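PDB 5JOQ: Lmo2184 protein from Listeria monocytogenes serovar 1/2a, which probably binds heme at the cell surface as the lipid-anchored substrate-binding component of an ABC transporter for iron uptake. Local coordinates for residues V169-G174 against A186-L191. Numbering follows the deposited sequence.
Sequences VLILMG and AYIGDL
Ile171, on strand 168-173, faces the first turn of helix 187-194 with its CA 7.3 Å from the CA of Gly189, the nearest CA pair across the two segments. No hydrogen bond links the segments, and the contact is made by two isoleucines and a glycine. Ile171 divides the work between its two branches. Its CG2, set anti to the backbone N by a chi1 of -49°, lies 3.8 Å from CG2 of Ile188. The longer branch diverges from this methyl pair, extended with CD1 anti to CA (chi2 163°), and brings CD1 to 3.7 Å from CA of Gly189. The same CD1 is 4.1 Å from N of Gly189, so the methyl rests on bare helix backbone rather than on another side chain. Ile188 offers only CG2 to the strand: its CB is directed at Ile171, but CG1 turns off and carries CD1 away, and the two side chains meet at an oblique angle. The helical turn behind them is closed within its own backbone, Asp190 N to Ala186 O at 2.8 Å, with Ala186 as N-cap. Val192, one turn on from Ile188, also packs on Ile171, while the backbone of Ile171 is hydrogen-bonded to that of Val182 on the antiparallel strand 180-182. The helix packs on a face of the mixed sheet in this member of the periplasmic-binding-protein family. All three touching residues are buried, and the contact is small, at 104 Å². Its closest approaches are all carbon to carbon at van der Waals distance, which, with no hydrogen bond across the segments, implies non-directional dispersion packing between sheet and helix.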
# COMPACT_ATOMS: atom_id res chain seq x y z
N VAL A 169 27.54 2.79 -5.64
CA VAL A 169 26.17 2.55 -5.24
C VAL A 169 25.17 2.38 -6.38
O VAL A 169 25.22 3.09 -7.35
CB VAL A 169 25.65 3.72 -4.37
CG1 VAL A 169 24.26 3.45 -3.83
CG2 VAL A 169 26.64 4.08 -3.27
N LEU A 170 24.25 1.44 -6.22
CA LEU A 170 23.19 1.24 -7.17
C LEU A 170 21.90 1.63 -6.43
O LEU A 170 21.64 1.13 -5.36
CB LEU A 170 23.12 -0.20 -7.65
CG LEU A 170 21.81 -0.61 -8.32
CD1 LEU A 170 21.50 0.30 -9.49
CD2 LEU A 170 21.84 -2.06 -8.76
N ILE A 171 21.14 2.53 -7.02
CA ILE A 171 19.90 3.01 -6.42
C ILE A 171 18.69 2.50 -7.22
O ILE A 171 18.58 2.74 -8.40
CB ILE A 171 19.83 4.54 -6.37
CG1 ILE A 171 21.09 5.16 -5.78
CG2 ILE A 171 18.64 5.01 -5.56
CD1 ILE A 171 21.22 6.62 -6.08
N LEU A 172 17.77 1.81 -6.55
CA LEU A 172 16.60 1.24 -7.23
C LEU A 172 15.35 1.88 -6.64
O LEU A 172 15.28 2.08 -5.42
CB LEU A 172 16.53 -0.29 -7.04
CG LEU A 172 17.73 -1.10 -7.56
CD1 LEU A 172 17.56 -2.59 -7.20
CD2 LEU A 172 17.89 -0.90 -9.07
N MET A 173 14.37 2.21 -7.49
CA MET A 173 13.09 2.73 -7.04
C MET A 173 12.00 1.83 -7.63
O MET A 173 11.97 1.64 -8.84
CB MET A 173 12.88 4.19 -7.53
CG MET A 173 11.58 4.75 -7.13
SD MET A 173 11.27 6.41 -7.79
CE MET A 173 11.02 6.17 -9.56
N GLY A 174 11.09 1.33 -6.80
CA GLY A 174 9.96 0.60 -7.37
C GLY A 174 9.63 -0.67 -6.61
O GLY A 174 9.89 -0.75 -5.40
N ALA A 186 18.09 12.66 -10.03
CA ALA A 186 16.94 12.61 -9.14
C ALA A 186 17.39 12.86 -7.70
O ALA A 186 18.57 12.74 -7.37
CB ALA A 186 16.23 11.24 -9.24
N TYR A 187 16.41 13.17 -6.83
CA TYR A 187 16.76 13.63 -5.48
C TYR A 187 17.51 12.56 -4.68
O TYR A 187 18.50 12.87 -4.00
CB TYR A 187 15.48 14.04 -4.75
CG TYR A 187 15.64 14.20 -3.23
CD1 TYR A 187 16.51 15.16 -2.70
CD2 TYR A 187 14.89 13.42 -2.35
CE1 TYR A 187 16.65 15.34 -1.32
CE2 TYR A 187 15.01 13.59 -0.98
CZ TYR A 187 15.88 14.55 -0.47
OH TYR A 187 15.99 14.72 0.88
N ILE A 188 17.06 11.31 -4.72
CA ILE A 188 17.78 10.29 -3.97
C ILE A 188 19.18 10.12 -4.55
O ILE A 188 20.14 9.87 -3.82
CB ILE A 188 17.04 8.94 -3.94
CG1 ILE A 188 15.64 9.08 -3.32
CG2 ILE A 188 17.90 7.86 -3.19
CD1 ILE A 188 15.66 9.47 -1.89
N GLY A 189 19.34 10.24 -5.87
CA GLY A 189 20.69 10.27 -6.45
C GLY A 189 21.53 11.43 -5.94
O GLY A 189 22.75 11.30 -5.74
N ASP A 190 20.90 12.60 -5.76
CA ASP A 190 21.61 13.75 -5.20
C ASP A 190 22.09 13.47 -3.77
O ASP A 190 23.20 13.85 -3.39
CB ASP A 190 20.71 14.98 -5.25
CG ASP A 190 21.47 16.27 -5.05
OD1 ASP A 190 22.54 16.41 -5.70
OD2 ASP A 190 21.05 17.12 -4.26
N LEU A 191 21.26 12.80 -2.96
CA LEU A 191 21.69 12.48 -1.59
C LEU A 191 22.90 11.56 -1.60
O LEU A 191 23.86 11.76 -0.84
CB LEU A 191 20.55 11.82 -0.80
CG LEU A 191 19.32 12.68 -0.55
CD1 LEU A 191 18.28 11.78 0.13
CD2 LEU A 191 19.70 13.79 0.45